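Local structure of twitching motility protein PilT (Aquifex aeolicus, 2EYU) at residues A[82-86]-A[87-91]; A[111-114]-A[115-119]; A[137-140]-A[141-145]; A[189-192]-A[193-196]. The protein probably hydrolyses ATP through its P-loop NTPase domain to power retraction of type IV pili, the basis of twitching motility. The protein carries 1 engineered substitution. One frame throughout, in Å; residues are numbered along the deposited sequence.

Interaction 1. Residues A[82-86]-A[87-91]; sequences EDTKS and FADAL
S86 N-caps helix 87-97, and the loop residues just before it fold against the first turn of that helix. Two hydrogen bonds make the junction. The first is the capping bond: D89 N donates to S86 OG at 3.1 Å with an N-H...O angle of 145°, although the placing of the hydroxyl is less sure because it sits too near the D89 side chain in the model. The second is the opening i to i+4 bond of the helix, A90 N to S86 O, straighter at 160° and 3.1 Å long. Charge adds a looser element. K85, bent at chi2, runs at about a right angle across D89, and its CE lies 3.5 Å from D89 CB; NZ remains 4.4 Å from D89 OD2, too far for a salt bridge, so any attraction is long-range. An acidic side chain in the first turn is also likely to be favoured by the helix dipole. On the other flank of the helix start, F87 and L91 lean on I60 of strand 56-61, on V104 of strand 101-104 and on T112 of helix 110-121, so the capped turn is fixed to the central sheet of the P-loop NTPase fold. Apolar contact completes the local set: T84 has OG1 anti to its N (chi1 172°), leaving the methyl to face the helix, and T84 CG2 meets A90 CB at 3.4 Å, tighter than usual for two carbons.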
loop_
_atom_site.group_PDB
_atom_site.type_symbol
_atom_site.label_atom_id
_atom_site.label_comp_id
_atom_site.label_asym_id
_atom_site.label_seq_id
_atom_site.Cartn_x
_atom_site.Cartn_y
_atom_site.Cartn_z
ATOM N N GLU A 82 20.447 -6.173 13.630
ATOM C CA GLU A 82 20.731 -6.788 14.934
ATOM C C GLU A 82 20.085 -8.164 14.977
ATOM O O GLU A 82 20.714 -9.201 15.150
ATOM C CB GLU A 82 20.261 -5.914 16.094
ATOM C CG GLU A 82 21.351 -5.493 17.067
ATOM C CD GLU A 82 21.277 -6.174 18.418
ATOM O OE1 GLU A 82 20.191 -6.667 18.783
ATOM O OE2 GLU A 82 22.303 -6.211 19.131
ATOM N N ASP A 83 18.766 -8.189 14.794
ATOM C CA ASP A 83 18.091 -9.486 14.726
ATOM C C ASP A 83 18.678 -10.283 13.567
ATOM O O ASP A 83 19.447 -11.225 13.810
ATOM C CB ASP A 83 16.582 -9.287 14.624
ATOM C CG ASP A 83 16.121 -7.945 15.147
ATOM O OD1 ASP A 83 15.234 -7.894 16.025
ATOM O OD2 ASP A 83 16.635 -6.902 14.680
ATOM N N THR A 84 18.383 -9.940 12.313
ATOM C CA THR A 84 18.963 -10.750 11.224
ATOM C C THR A 84 19.719 -9.907 10.217
ATOM O O THR A 84 20.375 -8.938 10.624
ATOM C CB THR A 84 17.853 -11.593 10.568
ATOM O OG1 THR A 84 18.349 -12.248 9.399
ATOM C CG2 THR A 84 16.702 -10.696 10.146
ATOM N N LYS A 85 19.707 -10.209 8.918
ATOM C CA LYS A 85 20.579 -9.490 7.990
ATOM C C LYS A 85 19.914 -9.047 6.698
ATOM O O LYS A 85 19.952 -7.860 6.350
ATOM C CB LYS A 85 21.804 -10.351 7.645
ATOM C CG LYS A 85 21.517 -11.686 6.983
ATOM C CD LYS A 85 21.755 -11.624 5.481
ATOM C CE LYS A 85 21.175 -12.865 4.764
ATOM N NZ LYS A 85 21.767 -13.036 3.399
ATOM N N SER A 86 19.306 -9.952 5.942
ATOM C CA SER A 86 18.720 -9.597 4.651
ATOM C C SER A 86 17.205 -9.748 4.707
ATOM O O SER A 86 16.690 -10.626 5.407
ATOM C CB SER A 86 19.336 -10.466 3.553
ATOM O OG SER A 86 18.972 -11.825 3.732
ATOM N N PHE A 87 16.465 -8.894 3.999
ATOM C CA PHE A 87 15.009 -9.031 4.056
ATOM C C PHE A 87 14.613 -10.412 3.545
ATOM O O PHE A 87 13.727 -11.076 4.077
ATOM C CB PHE A 87 14.302 -7.949 3.252
ATOM C CG PHE A 87 13.934 -6.690 4.017
ATOM C CD1 PHE A 87 14.902 -5.728 4.259
ATOM C CD2 PHE A 87 12.646 -6.474 4.475
ATOM C CE1 PHE A 87 14.589 -4.571 4.949
ATOM C CE2 PHE A 87 12.330 -5.323 5.175
ATOM C CZ PHE A 87 13.304 -4.366 5.415
ATOM N N ALA A 88 15.301 -10.837 2.483
ATOM C CA ALA A 88 15.011 -12.132 1.885
ATOM C C ALA A 88 15.132 -13.252 2.917
ATOM O O ALA A 88 14.184 -14.008 3.158
ATOM C CB ALA A 88 15.934 -12.395 0.702
ATOM N N ASP A 89 16.321 -13.341 3.501
ATOM C CA ASP A 89 16.632 -14.301 4.548
ATOM C C ASP A 89 15.512 -14.400 5.584
ATOM O O ASP A 89 14.853 -15.430 5.677
ATOM C CB ASP A 89 17.929 -13.920 5.270
ATOM C CG ASP A 89 18.656 -15.163 5.764
ATOM O OD1 ASP A 89 18.907 -15.260 6.984
ATOM O OD2 ASP A 89 18.965 -16.028 4.927
ATOM N N ALA A 90 15.329 -13.308 6.306
ATOM C CA ALA A 90 14.308 -13.138 7.320
ATOM C C ALA A 90 12.912 -13.403 6.791
ATOM O O ALA A 90 11.982 -13.849 7.469
ATOM C CB ALA A 90 14.345 -11.707 7.847
ATOM N N LEU A 91 12.712 -13.092 5.504
ATOM C CA LEU A 91 11.315 -13.297 5.072
ATOM C C LEU A 91 11.031 -14.790 5.017
ATOM O O LEU A 91 10.049 -15.299 5.562
ATOM C CB LEU A 91 11.106 -12.591 3.753
ATOM C CG LEU A 91 9.845 -11.753 3.566
ATOM C CD1 LEU A 91 9.749 -11.312 2.111
ATOM C CD2 LEU A 91 8.607 -12.527 3.987
#

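Interaction 2. Residues A[111-114]-A[115-119]; sequences ETVE and TALRA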
loop_
_atom_site.group_PDB
_atom_site.type_symbol
_atom_site.label_atom_id
_atom_site.label_comp_id
_atom_site.label_asym_id
_atom_site.label_seq_id
_atom_site.Cartn_x
_atom_site.Cartn_y
_atom_site.Cartn_z
ATOM N N GLU A 111 14.563 -11.203 -4.964
ATOM C CA GLU A 111 14.351 -12.309 -4.032
ATOM C C GLU A 111 13.264 -11.993 -3.012
ATOM O O GLU A 111 12.463 -12.876 -2.690
ATOM C CB GLU A 111 15.665 -12.675 -3.328
ATOM C CG GLU A 111 16.843 -12.773 -4.290
ATOM C CD GLU A 111 18.117 -12.152 -3.748
ATOM O OE1 GLU A 111 18.769 -12.785 -2.887
ATOM O OE2 GLU A 111 18.469 -11.027 -4.177
ATOM N N THR A 112 13.236 -10.773 -2.493
ATOM C CA THR A 112 12.292 -10.370 -1.465
ATOM C C THR A 112 10.880 -10.383 -2.037
ATOM O O THR A 112 9.934 -10.922 -1.483
ATOM C CB THR A 112 12.504 -8.929 -0.962
ATOM O OG1 THR A 112 13.782 -8.812 -0.343
ATOM C CG2 THR A 112 11.439 -8.596 0.087
ATOM N N VAL A 113 10.804 -9.728 -3.192
ATOM C CA VAL A 113 9.546 -9.627 -3.914
ATOM C C VAL A 113 8.956 -10.994 -4.251
ATOM O O VAL A 113 7.758 -11.248 -4.102
ATOM C CB VAL A 113 9.769 -8.876 -5.238
ATOM C CG1 VAL A 113 8.453 -8.864 -6.002
ATOM C CG2 VAL A 113 10.252 -7.458 -5.015
ATOM N N GLU A 114 9.808 -11.890 -4.749
ATOM C CA GLU A 114 9.345 -13.237 -5.090
ATOM C C GLU A 114 8.899 -13.949 -3.826
ATOM O O GLU A 114 7.896 -14.665 -3.749
ATOM C CB GLU A 114 10.421 -14.052 -5.806
ATOM C CG GLU A 114 9.896 -14.935 -6.918
ATOM C CD GLU A 114 8.754 -15.845 -6.520
ATOM O OE1 GLU A 114 7.586 -15.394 -6.485
ATOM O OE2 GLU A 114 9.014 -17.037 -6.251
ATOM N N THR A 115 9.639 -13.755 -2.734
ATOM C CA THR A 115 9.148 -14.456 -1.542
ATOM C C THR A 115 7.842 -13.828 -1.078
ATOM O O THR A 115 6.940 -14.543 -0.641
ATOM C CB THR A 115 10.167 -14.471 -0.392
ATOM O OG1 THR A 115 11.425 -14.977 -0.853
ATOM C CG2 THR A 115 9.693 -15.422 0.695
ATOM N N ALA A 116 7.721 -12.501 -1.163
ATOM C CA ALA A 116 6.487 -11.876 -0.737
ATOM C C ALA A 116 5.268 -12.438 -1.481
ATOM O O ALA A 116 4.232 -12.627 -0.852
ATOM C CB ALA A 116 6.484 -10.377 -0.989
ATOM N N LEU A 117 5.413 -12.617 -2.782
ATOM C CA LEU A 117 4.347 -13.135 -3.640
ATOM C C LEU A 117 3.960 -14.541 -3.230
ATOM O O LEU A 117 2.799 -14.939 -3.255
ATOM C CB LEU A 117 4.768 -13.176 -5.106
ATOM C CG LEU A 117 4.680 -11.922 -5.961
ATOM C CD1 LEU A 117 6.040 -11.534 -6.533
ATOM C CD2 LEU A 117 3.704 -12.130 -7.111
ATOM N N ARG A 118 4.957 -15.348 -2.843
ATOM C CA ARG A 118 4.535 -16.723 -2.522
ATOM C C ARG A 118 3.814 -16.711 -1.176
ATOM O O ARG A 118 2.784 -17.386 -1.020
ATOM C CB ARG A 118 5.698 -17.709 -2.543
ATOM C CG ARG A 118 6.188 -18.026 -3.954
ATOM C CD ARG A 118 5.653 -19.356 -4.470
ATOM N NE ARG A 118 4.822 -19.185 -5.662
ATOM C CZ ARG A 118 5.321 -18.969 -6.875
ATOM N NH1 ARG A 118 4.519 -18.819 -7.920
ATOM N NH2 ARG A 118 6.645 -18.898 -7.029
ATOM N N ALA A 119 4.346 -15.939 -0.221
ATOM C CA ALA A 119 3.655 -15.827 1.058
ATOM C C ALA A 119 2.200 -15.406 0.865
ATOM O O ALA A 119 1.308 -15.985 1.498
ATOM C CB ALA A 119 4.356 -14.851 1.981
#
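E114 and R118, one turn apart on helix 110-121, join through a salt bridge on the outer side of the helix. From CB, which lies against the T115 backbone N, the E114 chain bends at chi2 (-52°) and swings its carboxylate along the helix toward the following turn. There OE1 passes 3.8 Å from L117 CB, while OE2 reaches R118 NH2 at 3.1 Å and also lies near R118 CG. The carboxylate and guanidinium planes are 66° apart, so a single oxygen carries the bridge rather than a flat two-pronged pair. With an alanine at E114 the carboxylate is gone, and the R118 guanidinium would probably lose its mate and be freer to turn about its bent chain. On another flank, V113 and L117 lie side by side, V113 CG1 meeting L117 CD1 at 3.6 Å, and V113 also packs on M107 and F146. T115 doubles up on one acceptor: its N and its OG1 both donate to E111 O at 3.0 Å, from opposite faces of the carbonyl plane. The helix is the crossover of the beta-alpha-beta unit between strands 101-104 and 125-130, with T112 and T115 turned to helix 87-97. The chemistry follows these sides: a hydroxyl whose proton is spent on the helix's own carbonyl can sit beside L95, whereas opposite charges are paired toward the solvent-facing side.

Interaction 3. Residues A[137-140]-A[141-145]; sequences DTIH and RIVDI
Regular i to i+4 bonds tie residues 137-140 to 141-145 near the C-terminal part of helix 135-144. R141 N donates to D137 O, I142 N to T138 O and V143 N to I139 O, over distances of 2.8 to 3.1 Å. The bond from V143 N is the straightest of the three, at 167°. A fourth bond, D144 N to H140 O, continues the series, though the position of that oxygen is less sure. The side chains contribute less than the backbone. I142 places CG1 beside its own backbone N (chi1 -74°), and this carbon rests 3.4 Å from T138 O; V143 CG2 lies equally near I139 O. I139 and V143 meet loosely, CG2 to CG2 at 4.5 Å, on the side of the helix that turns to other helices: I139 touches L200, and V143 packs on V154 of helix 151-161. On the exposed flank H140 and D144 run alongside each other, with ring and carboxylate planes 72° apart; H140 ND1 is 4.0 Å from D144 OD1, a spacing to be read with caution because D144 CB sits too near H140 O. T138 OG1 is engaged outside this turn, bonded to T132 OG1 and T134 O in the loop just before the helix, near the residues of a probable Walker A loop. The helix is therefore held mainly by its backbone and by hydrophobic neighbours; the H140-D144 pair, whose imidazole and carboxylate do not touch, would probably add at most a weak electrostatic attraction if the imidazole were protonated.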
loop_
_atom_site.group_PDB
_atom_site.type_symbol
_atom_site.label_atom_id
_atom_site.label_comp_id
_atom_site.label_asym_id
_atom_site.label_seq_id
_atom_site.Cartn_x
_atom_site.Cartn_y
_atom_site.Cartn_z
ATOM N N ASP A 137 2.346 2.990 -11.122
ATOM C CA ASP A 137 3.802 2.781 -11.160
ATOM C C ASP A 137 4.175 1.591 -10.287
ATOM O O ASP A 137 5.175 0.906 -10.484
ATOM C CB ASP A 137 4.584 3.991 -10.654
ATOM C CG ASP A 137 4.140 5.299 -11.260
ATOM O OD1 ASP A 137 4.295 6.345 -10.590
ATOM O OD2 ASP A 137 3.637 5.278 -12.402
ATOM N N THR A 138 3.334 1.422 -9.271
ATOM C CA THR A 138 3.521 0.375 -8.264
ATOM C C THR A 138 3.516 -1.005 -8.904
ATOM O O THR A 138 4.369 -1.839 -8.599
ATOM C CB THR A 138 2.441 0.506 -7.179
ATOM O OG1 THR A 138 2.783 1.658 -6.380
ATOM C CG2 THR A 138 2.412 -0.713 -6.273
ATOM N N ILE A 139 2.549 -1.143 -9.810
ATOM C CA ILE A 139 2.378 -2.406 -10.538
ATOM C C ILE A 139 3.523 -2.651 -11.491
ATOM O O ILE A 139 4.036 -3.753 -11.635
ATOM C CB ILE A 139 1.032 -2.424 -11.279
ATOM C CG1 ILE A 139 -0.126 -2.349 -10.295
ATOM C CG2 ILE A 139 0.937 -3.637 -12.201
ATOM C CD1 ILE A 139 -1.484 -2.080 -10.927
ATOM N N HIS A 140 3.971 -1.588 -12.150
ATOM C CA HIS A 140 5.104 -1.705 -13.062
ATOM C C HIS A 140 6.416 -1.998 -12.365
ATOM O O HIS A 140 7.284 -2.742 -12.843
ATOM C CB HIS A 140 5.204 -0.366 -13.803
ATOM C CG HIS A 140 4.184 -0.212 -14.888
ATOM N ND1 HIS A 140 3.985 -1.154 -15.874
ATOM C CD2 HIS A 140 3.316 0.784 -15.152
ATOM C CE1 HIS A 140 3.035 -0.747 -16.695
ATOM N NE2 HIS A 140 2.607 0.432 -16.268
ATOM N N ARG A 141 6.636 -1.402 -11.191
ATOM C CA ARG A 141 7.862 -1.704 -10.459
ATOM C C ARG A 141 7.881 -3.159 -10.025
ATOM O O ARG A 141 8.882 -3.872 -10.121
ATOM C CB ARG A 141 7.993 -0.801 -9.230
ATOM C CG ARG A 141 9.057 -1.241 -8.240
ATOM C CD ARG A 141 10.326 -0.426 -8.310
ATOM N NE ARG A 141 10.151 1.009 -8.268
ATOM C CZ ARG A 141 10.538 1.875 -7.344
ATOM N NH1 ARG A 141 11.180 1.489 -6.254
ATOM N NH2 ARG A 141 10.274 3.170 -7.502
ATOM N N ILE A 142 6.727 -3.614 -9.530
ATOM C CA ILE A 142 6.653 -4.993 -9.059
ATOM C C ILE A 142 6.931 -5.932 -10.227
ATOM O O ILE A 142 7.777 -6.813 -10.118
ATOM C CB ILE A 142 5.305 -5.331 -8.414
ATOM C CG1 ILE A 142 5.117 -4.713 -7.023
ATOM C CG2 ILE A 142 5.124 -6.847 -8.351
ATOM C CD1 ILE A 142 6.307 -5.034 -6.130
ATOM N N VAL A 143 6.243 -5.740 -11.353
ATOM C CA VAL A 143 6.423 -6.684 -12.450
ATOM C C VAL A 143 7.780 -6.565 -13.129
ATOM O O VAL A 143 8.444 -7.566 -13.410
ATOM C CB VAL A 143 5.314 -6.458 -13.502
ATOM C CG1 VAL A 143 5.641 -7.227 -14.776
ATOM C CG2 VAL A 143 3.978 -6.854 -12.904
ATOM N N ASP A 144 8.186 -5.334 -13.417
ATOM C CA ASP A 144 9.344 -5.026 -14.245
ATOM C C ASP A 144 10.645 -5.447 -13.597
ATOM O O ASP A 144 11.714 -5.610 -14.170
ATOM C CB ASP A 144 9.408 -3.513 -14.525
ATOM C CG ASP A 144 8.774 -3.128 -15.846
ATOM O OD1 ASP A 144 7.528 -3.052 -15.892
ATOM O OD2 ASP A 144 9.532 -2.897 -16.811
ATOM N N ILE A 145 10.584 -5.631 -12.270
ATOM C CA ILE A 145 11.874 -6.017 -11.672
ATOM C C ILE A 145 12.211 -7.435 -12.105
ATOM O O ILE A 145 13.374 -7.809 -12.051
ATOM C CB ILE A 145 11.815 -5.850 -10.157
ATOM C CG1 ILE A 145 10.754 -6.701 -9.465
ATOM C CG2 ILE A 145 11.620 -4.372 -9.822
ATOM C CD1 ILE A 145 9.883 -5.924 -8.504
#

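Interaction 4. Residues A[189-192]-A[193-196]; sequences TAIR and NLIR
R192 sends CG anti to its carbonyl carbon (chi1 -63°) and bends at chi3 (108°), while R196, one turn on, bends at chi3 (-115°), so that its guanidinium folds back along helix 189-197. The R192 carbonyl oxygen then lies over one face of the R196 guanidinium, offset toward its rim, and R196 NH2 comes 3.9 Å from R192 CB. The same oxygen takes the R196 backbone N-H at 3.1 Å. R196 NH2 approaches the R192 guanidinium at its edge, 4.5 Å from R192 NE; these like charges are held by separate acceptors, R192 by S159 O and L162 O, R196 by S159 OG together with a cation-pi contact to F160. Were a leucine to stand in for R196, S159 OG would probably lose its donor and F160 its cation. I195 CG1 nestles 3.2 Å from I191 O, and I191 CG2 and L194 CD1 meet loosely at 4.4 Å. Helix 189-197 thus lies between two others: the arginines and I195 meet helix 151-161 and the start of strand 162-171, while A190, I191 and L194 pack on V203 and L206 of helix 200-209.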
loop_
_atom_site.group_PDB
_atom_site.type_symbol
_atom_site.label_atom_id
_atom_site.label_comp_id
_atom_site.label_asym_id
_atom_site.label_seq_id
_atom_site.Cartn_x
_atom_site.Cartn_y
_atom_site.Cartn_z
ATOM N N THR A 189 -13.704 -7.281 -9.619
ATOM C CA THR A 189 -13.541 -8.269 -10.686
ATOM C C THR A 189 -13.035 -7.658 -11.990
ATOM O O THR A 189 -12.229 -8.286 -12.681
ATOM C CB THR A 189 -14.873 -9.000 -10.952
ATOM O OG1 THR A 189 -14.971 -10.138 -10.094
ATOM C CG2 THR A 189 -14.898 -9.496 -12.391
ATOM N N ALA A 190 -13.482 -6.457 -12.314
ATOM C CA ALA A 190 -13.173 -5.771 -13.560
ATOM C C ALA A 190 -11.709 -5.369 -13.680
ATOM O O ALA A 190 -11.134 -5.654 -14.731
ATOM C CB ALA A 190 -14.042 -4.532 -13.708
ATOM N N ILE A 191 -11.146 -4.727 -12.654
ATOM C CA ILE A 191 -9.721 -4.369 -12.666
ATOM C C ILE A 191 -8.863 -5.619 -12.521
ATOM O O ILE A 191 -7.778 -5.684 -13.069
ATOM C CB ILE A 191 -9.370 -3.358 -11.570
ATOM C CG1 ILE A 191 -10.200 -3.484 -10.294
ATOM C CG2 ILE A 191 -9.496 -1.911 -12.051
ATOM C CD1 ILE A 191 -10.804 -2.147 -9.883
ATOM N N ARG A 192 -9.308 -6.656 -11.814
ATOM C CA ARG A 192 -8.543 -7.911 -11.796
ATOM C C ARG A 192 -8.322 -8.415 -13.203
ATOM O O ARG A 192 -7.219 -8.689 -13.635
ATOM C CB ARG A 192 -9.295 -8.939 -10.966
ATOM C CG ARG A 192 -9.418 -8.482 -9.522
ATOM C CD ARG A 192 -9.473 -9.691 -8.587
ATOM N NE ARG A 192 -8.238 -9.800 -7.849
ATOM C CZ ARG A 192 -7.885 -9.379 -6.654
ATOM N NH1 ARG A 192 -8.687 -8.728 -5.840
ATOM N NH2 ARG A 192 -6.639 -9.656 -6.287
ATOM N N ASN A 193 -9.424 -8.504 -13.944
ATOM C CA ASN A 193 -9.356 -8.869 -15.355
ATOM C C ASN A 193 -8.405 -7.984 -16.140
ATOM O O ASN A 193 -7.490 -8.427 -16.844
ATOM C CB ASN A 193 -10.787 -8.748 -15.913
ATOM C CG ASN A 193 -10.754 -8.620 -17.426
ATOM O OD1 ASN A 193 -10.742 -9.634 -18.121
ATOM N ND2 ASN A 193 -10.725 -7.391 -17.937
ATOM N N LEU A 194 -8.593 -6.659 -16.044
ATOM C CA LEU A 194 -7.715 -5.790 -16.842
ATOM C C LEU A 194 -6.258 -5.946 -16.460
ATOM O O LEU A 194 -5.394 -5.903 -17.345
ATOM C CB LEU A 194 -8.112 -4.313 -16.730
ATOM C CG LEU A 194 -9.565 -3.985 -17.064
ATOM C CD1 LEU A 194 -9.981 -2.714 -16.331
ATOM C CD2 LEU A 194 -9.783 -3.837 -18.555
ATOM N N ILE A 195 -5.943 -6.156 -15.184
ATOM C CA ILE A 195 -4.535 -6.441 -14.849
ATOM C C ILE A 195 -4.022 -7.682 -15.568
ATOM O O ILE A 195 -2.890 -7.765 -16.052
ATOM C CB ILE A 195 -4.396 -6.553 -13.320
ATOM C CG1 ILE A 195 -4.689 -5.211 -12.659
ATOM C CG2 ILE A 195 -3.038 -7.087 -12.899
ATOM C CD1 ILE A 195 -4.405 -5.153 -11.179
ATOM N N ARG A 196 -4.889 -8.675 -15.660
ATOM C CA ARG A 196 -4.650 -9.940 -16.342
ATOM C C ARG A 196 -4.277 -9.726 -17.809
ATOM O O ARG A 196 -3.203 -10.180 -18.200
ATOM C CB ARG A 196 -5.894 -10.830 -16.208
ATOM C CG ARG A 196 -5.642 -12.095 -15.414
ATOM C CD ARG A 196 -6.888 -12.741 -14.858
ATOM N NE ARG A 196 -6.886 -12.719 -13.389
ATOM C CZ ARG A 196 -7.974 -12.573 -12.652
ATOM N NH1 ARG A 196 -9.147 -12.429 -13.258
ATOM N NH2 ARG A 196 -7.909 -12.554 -11.334
#

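The four contacts follow one another along the chain, and the first three belong to the region related to type II/IV secretion proteins. Interactions 1 and 2, with centres about 14 Å apart, touch where L91 CD1 packs 3.6 Å from T112 O, joining the capped helix to its neighbour. Interactions 2 and 3, also about 14 Å apart between centres, meet through V113 CG2 and I145 CD1 at 3.8 Å. Interaction 4 joins the row through I195 CD1 and I139 CD1, 4.2 Å apart. Interactions 1 and 4 are the most distant pair, about 34 Å between centres. The probable Walker A loop lies near the T138 side chain of interaction 3 without touching it.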